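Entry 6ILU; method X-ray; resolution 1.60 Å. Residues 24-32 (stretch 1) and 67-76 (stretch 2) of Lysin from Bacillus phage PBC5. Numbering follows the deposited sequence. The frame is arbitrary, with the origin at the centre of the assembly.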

ATOM      1  N   GLY A  24      10.456 -11.463 -17.562  1.00 28.90           N
ATOM      2  CA  GLY A  24       9.103 -10.964 -17.496  1.00 28.46           C
ATOM      3  C   GLY A  24       8.386 -11.267 -16.200  1.00 26.40           C
ATOM      4  O   GLY A  24       8.430 -12.395 -15.706  1.00 31.08           O
ATOM      5  N   VAL A  25       7.768 -10.245 -15.615  1.00 29.29           N
ATOM      6  CA  VAL A  25       6.872 -10.418 -14.483  1.00 29.89           C
ATOM      7  C   VAL A  25       5.458 -10.152 -14.972  1.00 29.66           C
ATOM      8  O   VAL A  25       5.220  -9.105 -15.582  1.00 28.89           O
ATOM      9  N   ASN A  26       4.527 -11.069 -14.705  1.00 28.70           N
ATOM     10  CA  ASN A  26       3.177 -10.935 -15.258  1.00 28.42           C
ATOM     11  C   ASN A  26       2.323  -9.913 -14.531  1.00 25.04           C
ATOM     12  O   ASN A  26       2.436  -9.735 -13.318  1.00 26.78           O
ATOM     13  N   LEU A  27       1.503  -9.227 -15.326  1.00 23.50           N
ATOM     14  CA  LEU A  27       0.490  -8.304 -14.822  1.00 23.82           C
ATOM     15  C   LEU A  27      -0.874  -8.901 -15.107  1.00 25.39           C
ATOM     16  O   LEU A  27      -1.054  -9.611 -16.117  1.00 30.44           O
ATOM     17  N   TYR A  28      -1.832  -8.536 -14.251  1.00 22.70           N
ATOM     18  CA  TYR A  28      -3.144  -9.150 -14.221  1.00 22.80           C
ATOM     19  C   TYR A  28      -4.244  -8.136 -13.995  1.00 20.64           C
ATOM     20  O   TYR A  28      -4.020  -7.025 -13.452  1.00 21.63           O
ATOM     21  N   GLU A  29      -5.458  -8.517 -14.385  1.00 20.75           N
ATOM     22  CA  GLU A  29      -6.642  -7.843 -13.837  1.00 22.71           C
ATOM     23  C   GLU A  29      -7.368  -8.822 -12.898  1.00 25.09           C
ATOM     24  O   GLU A  29      -7.023 -10.020 -12.852  1.00 25.77           O
ATOM     25  N   ARG A  30      -8.327  -8.308 -12.107  1.00 20.57           N
ATOM     26  CA  ARG A  30      -9.197  -9.151 -11.248  1.00 19.64           C
ATOM     27  C   ARG A  30      -8.398  -9.874 -10.147  1.00 21.58           C
ATOM     28  O   ARG A  30      -8.221 -11.104 -10.152  1.00 20.71           O
ATOM     29  N   PRO A  31      -7.963  -9.126  -9.136  1.00 18.10           N
ATOM     30  CA  PRO A  31      -6.947  -9.713  -8.239  1.00 19.87           C
ATOM     31  C   PRO A  31      -7.457 -10.847  -7.366  1.00 19.82           C
ATOM     32  O   PRO A  31      -6.641 -11.660  -6.945  1.00 22.78           O
ATOM     33  N   SER A  32      -8.769 -10.978  -7.149  1.00 19.79           N
ATOM     34  CA  SER A  32      -9.186 -12.160  -6.405  1.00 21.45           C
ATOM     35  C   SER A  32      -9.122 -13.465  -7.230  1.00 24.74           C
ATOM     36  O   SER A  32      -9.174 -14.550  -6.666  1.00 26.62           O
ATOM     37  N   LYS A  67      -5.675  -3.094 -14.943  1.00 22.40           N
ATOM     38  CA  LYS A  67      -4.891  -4.195 -15.566  1.00 22.81           C
ATOM     39  C   LYS A  67      -3.405  -4.283 -15.150  1.00 25.08           C
ATOM     40  O   LYS A  67      -2.623  -4.953 -15.840  1.00 25.67           O
ATOM     41  N   GLN A  68      -3.024  -3.650 -14.043  1.00 21.31           N
ATOM     42  CA  GLN A  68      -1.620  -3.648 -13.612  1.00 21.10           C
ATOM     43  C   GLN A  68      -1.430  -4.249 -12.238  1.00 21.08           C
ATOM     44  O   GLN A  68      -0.558  -3.822 -11.483  1.00 20.65           O
ATOM     45  N   TRP A  69      -2.199  -5.291 -11.921  1.00 19.44           N
ATOM     46  CA  TRP A  69      -1.929  -6.043 -10.679  1.00 19.26           C
ATOM     47  C   TRP A  69      -0.822  -7.073 -10.858  1.00 19.82           C
ATOM     48  O   TRP A  69      -0.714  -7.708 -11.913  1.00 21.35           O
ATOM     49  N   ALA A  70      -0.021  -7.247  -9.799  1.00 20.48           N
ATOM     50  CA  ALA A  70       1.068  -8.213  -9.844  1.00 20.48           C
ATOM     51  C   ALA A  70       1.220  -8.845  -8.461  1.00 18.14           C
ATOM     52  O   ALA A  70       0.901  -8.223  -7.450  1.00 19.41           O
ATOM     53  N   TYR A  71       1.741 -10.059  -8.404  1.00 20.84           N
ATOM     54  CA  TYR A  71       1.907 -10.672  -7.075  1.00 19.91           C
ATOM     55  C   TYR A  71       3.053 -10.043  -6.280  1.00 21.68           C
ATOM     56  O   TYR A  71       4.168  -9.897  -6.808  1.00 22.16           O
ATOM     57  N   ASN A  72       2.790  -9.723  -4.995  1.00 18.92           N
ATOM     58  CA  ASN A  72       3.840  -9.183  -4.124  1.00 20.49           C
ATOM     59  C   ASN A  72       5.085 -10.034  -4.125  1.00 22.06           C
ATOM     60  O   ASN A  72       6.185  -9.505  -3.999  1.00 21.78           O
ATOM     61  N   LYS A  73       4.913 -11.357  -4.217  1.00 23.65           N
ATOM     62  CA  LYS A  73       6.034 -12.281  -4.043  1.00 24.10           C
ATOM     63  C   LYS A  73       7.096 -12.122  -5.156  1.00 22.81           C
ATOM     64  O   LYS A  73       8.224 -12.596  -4.985  1.00 24.37           O
ATOM     65  N   HIS A  74       6.749 -11.426  -6.238  1.00 22.02           N
ATOM     66  CA  HIS A  74       7.699 -11.240  -7.333  1.00 24.52           C
ATOM     67  C   HIS A  74       8.519  -9.970  -7.148  1.00 24.44           C
ATOM     68  O   HIS A  74       9.299  -9.638  -8.021  1.00 23.66           O
ATOM     69  N   PHE A  75       8.311  -9.249  -6.034  1.00 22.05           N
ATOM     70  CA  PHE A  75       9.008  -7.961  -5.804  1.00 22.52           C
ATOM     71  C   PHE A  75       9.616  -7.836  -4.426  1.00 23.91           C
ATOM     72  O   PHE A  75       9.181  -8.528  -3.511  1.00 25.69           O
ATOM     73  N   THR A  76      10.630  -6.976  -4.274  1.00 23.03           N
ATOM     74  CA  THR A  76      10.959  -6.451  -2.948  1.00 25.61           C
ATOM     75  C   THR A  76      10.261  -5.092  -2.877  1.00 26.63           C
ATOM     76  O   THR A  76      10.320  -4.288  -3.838  1.00 24.07           O
TER

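The direct hydrogen bonds across this contact are all backbone to backbone. Tyr28 and Trp69 form a single antiparallel bridge: Tyr28 N donates to Trp69 O at 2.7 Å, and Trp69 N returns a bond to Tyr28 O at 2.9 Å. Leu27 CA adds a CA-H...O contact to the same Trp69 O at 3.2 Å. On the Val25 side of the bridge the backbones separate, the strands crossing at 129°, and a water takes over: it donates to Asn26 O (2.8 Å) and accepts from Tyr71 N (3.0 Å). Opposite charges lie near each other without a salt bridge: Glu29 OE2 (chi1 p) is 4.3 Å from Lys67 NZ.

Side chains then pack around this frame. Val25 (t), Pro31 and His74 (m) point toward the other stretch. Trp69 (m), the residue most covered by the other stretch, offers one indole face to Pro31, whose CG sits 3.8 Å from the centroid of the five-membered ring, a CH-pi contact. Tyr28, also m, turns its ring face to the edge of Tyr71 (m), with Tyr28 CE2 to Tyr71 CE2 at 3.9 Å. Leu27 (m, t) points sideways yet reaches Ala70, Leu27 CD2 to Ala70 CB at 3.9 Å. Val25 CG1 meets Phe75 CZ at 3.8 Å and His74 CB at 4.0 Å. The rule is economical: one bridge pairs Tyr28 with Trp69, one water spans the opening, and aromatic and aliphatic groups fill the flanks.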

ATOM      1  CB  VAL A  25       7.185  -9.461 -13.343  1.00 29.79           C
ATOM      2  CG1 VAL A  25       6.142  -9.617 -12.239  1.00 27.10           C
ATOM      3  CG2 VAL A  25       8.583  -9.700 -12.839  1.00 33.12           C
ATOM      4  CB  ASN A  26       2.448 -12.271 -15.243  1.00 32.05           C
ATOM      5  CG  ASN A  26       3.163 -13.313 -16.068  1.00 41.79           C
ATOM      6  OD1 ASN A  26       3.607 -13.028 -17.165  1.00 41.35           O
ATOM      7  ND2 ASN A  26       3.345 -14.499 -15.508  1.00 47.42           N
ATOM      8  CB  LEU A  27       0.572  -6.919 -15.482  1.00 25.67           C
ATOM      9  CG  LEU A  27       1.867  -6.147 -15.279  1.00 29.88           C
ATOM     10  CD1 LEU A  27       1.832  -4.824 -16.019  1.00 34.43           C
ATOM     11  CD2 LEU A  27       2.168  -5.949 -13.784  1.00 31.07           C
ATOM     12  CB  TYR A  28      -3.235 -10.163 -13.075  1.00 21.64           C
ATOM     13  CG  TYR A  28      -2.293 -11.336 -13.197  1.00 25.42           C
ATOM     14  CD1 TYR A  28      -2.673 -12.476 -13.884  1.00 27.97           C
ATOM     15  CD2 TYR A  28      -1.027 -11.285 -12.632  1.00 25.61           C
ATOM     16  CE1 TYR A  28      -1.802 -13.576 -14.001  1.00 30.47           C
ATOM     17  CE2 TYR A  28      -0.133 -12.367 -12.781  1.00 28.49           C
ATOM     18  CZ  TYR A  28      -0.549 -13.502 -13.441  1.00 29.71           C
ATOM     19  OH  TYR A  28       0.310 -14.574 -13.569  1.00 32.55           O
ATOM     20  CB  GLU A  29      -7.572  -7.348 -14.960  1.00 25.53           C
ATOM     21  CG  GLU A  29      -8.068  -8.423 -15.848  1.00 28.71           C
ATOM     22  CD  GLU A  29      -8.894  -7.866 -17.012  1.00 34.99           C
ATOM     23  OE1 GLU A  29      -9.981  -7.331 -16.760  1.00 38.85           O
ATOM     24  OE2 GLU A  29      -8.457  -7.970 -18.173  1.00 39.16           O
ATOM     25  CB  ARG A  30      -9.999 -10.189 -12.092  1.00 21.67           C
ATOM     26  CG  ARG A  30     -11.179 -10.765 -11.288  1.00 22.52           C
ATOM     27  CD  ARG A  30     -12.119 -11.631 -12.103  1.00 26.72           C
ATOM     28  NE  ARG A  30     -11.436 -12.884 -12.450  1.00 27.15           N
ATOM     29  CZ  ARG A  30     -11.978 -13.838 -13.199  1.00 31.58           C
ATOM     30  NH1 ARG A  30     -13.217 -13.701 -13.693  1.00 35.31           N
ATOM     31  NH2 ARG A  30     -11.285 -14.952 -13.461  1.00 33.75           N
ATOM     32  CB  PRO A  31      -6.486  -8.504  -7.393  1.00 20.82           C
ATOM     33  CG  PRO A  31      -7.585  -7.519  -7.539  1.00 19.68           C
ATOM     34  CD  PRO A  31      -8.125  -7.674  -8.939  1.00 18.37           C
ATOM     35  CB  SER A  32     -10.590 -12.008  -5.851  1.00 24.08           C
ATOM     36  OG  SER A  32     -11.534 -12.126  -6.908  1.00 29.41           O
ATOM     37  CB  LYS A  67      -5.022  -4.066 -17.101  1.00 26.44           C
ATOM     38  CG  LYS A  67      -6.465  -4.143 -17.556  1.00 30.40           C
ATOM     39  CD  LYS A  67      -6.608  -4.046 -19.058  1.00 41.53           C
ATOM     40  CE  LYS A  67      -6.256  -5.388 -19.694  1.00 44.34           C
ATOM     41  NZ  LYS A  67      -6.578  -5.443 -21.145  1.00 44.86           N
ATOM     42  CB  GLN A  68      -1.078  -2.216 -13.673  1.00 24.41           C
ATOM     43  CG  GLN A  68      -0.762  -1.775 -15.125  1.00 24.24           C
ATOM     44  CD  GLN A  68      -1.931  -1.126 -15.834  1.00 26.54           C
ATOM     45  OE1 GLN A  68      -2.562  -0.232 -15.270  1.00 27.36           O
ATOM     46  NE2 GLN A  68      -2.193  -1.526 -17.097  1.00 25.83           N
ATOM     47  CB  TRP A  69      -3.193  -6.796 -10.210  1.00 17.11           C
ATOM     48  CG  TRP A  69      -4.275  -5.884  -9.712  1.00 16.69           C
ATOM     49  CD1 TRP A  69      -5.339  -5.455 -10.413  1.00 19.99           C
ATOM     50  CD2 TRP A  69      -4.370  -5.302  -8.410  1.00 18.75           C
ATOM     51  NE1 TRP A  69      -6.142  -4.626  -9.625  1.00 20.04           N
ATOM     52  CE2 TRP A  69      -5.542  -4.538  -8.382  1.00 18.42           C
ATOM     53  CE3 TRP A  69      -3.583  -5.406  -7.252  1.00 16.46           C
ATOM     54  CZ2 TRP A  69      -5.966  -3.844  -7.223  1.00 18.67           C
ATOM     55  CZ3 TRP A  69      -3.969  -4.722  -6.113  1.00 16.99           C
ATOM     56  CH2 TRP A  69      -5.144  -3.932  -6.101  1.00 16.39           C
ATOM     57  CB  ALA A  70       2.381  -7.553 -10.262  1.00 25.77           C
ATOM     58  CB  TYR A  71       2.146 -12.180  -7.210  1.00 19.68           C
ATOM     59  CG  TYR A  71       0.938 -12.953  -7.651  1.00 24.05           C
ATOM     60  CD1 TYR A  71      -0.127 -13.161  -6.785  1.00 24.54           C
ATOM     61  CD2 TYR A  71       0.850 -13.482  -8.934  1.00 24.81           C
ATOM     62  CE1 TYR A  71      -1.260 -13.886  -7.184  1.00 25.96           C
ATOM     63  CE2 TYR A  71      -0.275 -14.204  -9.326  1.00 26.02           C
ATOM     64  CZ  TYR A  71      -1.316 -14.409  -8.446  1.00 26.79           C
ATOM     65  OH  TYR A  71      -2.398 -15.166  -8.835  1.00 28.76           O
ATOM     66  CB  ASN A  72       3.375  -9.057  -2.660  1.00 21.10           C
ATOM     67  CG  ASN A  72       2.225  -8.080  -2.494  1.00 21.89           C
ATOM     68  OD1 ASN A  72       1.395  -7.917  -3.399  1.00 19.51           O
ATOM     69  ND2 ASN A  72       2.180  -7.413  -1.339  1.00 23.43           N
ATOM     70  CB  LYS A  73       5.521 -13.739  -4.000  1.00 25.02           C
ATOM     71  CG  LYS A  73       4.901 -14.210  -5.283  1.00 30.15           C
ATOM     72  CD  LYS A  73       4.248 -15.569  -5.116  1.00 36.08           C
ATOM     73  CE  LYS A  73       3.508 -15.935  -6.397  1.00 41.55           C
ATOM     74  NZ  LYS A  73       3.034 -17.361  -6.413  1.00 44.98           N
ATOM     75  CB  HIS A  74       6.960 -11.188  -8.697  1.00 22.70           C
ATOM     76  CG  HIS A  74       6.263 -12.468  -9.047  1.00 28.12           C
ATOM     77  ND1 HIS A  74       6.766 -13.712  -8.719  1.00 32.30           N
ATOM     78  CD2 HIS A  74       5.084 -12.694  -9.672  1.00 26.43           C
ATOM     79  CE1 HIS A  74       5.940 -14.650  -9.150  1.00 30.55           C
ATOM     80  NE2 HIS A  74       4.904 -14.057  -9.726  1.00 29.41           N
ATOM     81  CB  PHE A  75       8.031  -6.761  -5.969  1.00 20.93           C
ATOM     82  CG  PHE A  75       7.376  -6.696  -7.327  1.00 21.67           C
ATOM     83  CD1 PHE A  75       7.937  -5.929  -8.327  1.00 22.45           C
ATOM     84  CD2 PHE A  75       6.265  -7.473  -7.609  1.00 21.68           C
ATOM     85  CE1 PHE A  75       7.364  -5.883  -9.610  1.00 24.40           C
ATOM     86  CE2 PHE A  75       5.709  -7.481  -8.873  1.00 24.62           C
ATOM     87  CZ  PHE A  75       6.244  -6.655  -9.875  1.00 24.60           C
ATOM     88  CB  THR A  76      12.471  -6.330  -2.699  1.00 30.73           C
ATOM     89  OG1 THR A  76      13.064  -5.585  -3.752  1.00 33.34           O
ATOM     90  CG2 THR A  76      13.111  -7.698  -2.714  1.00 29.25           C
TER
HETATM   91  O   HOH W   1       2.699 -11.231 -10.981  1.00 25.39           O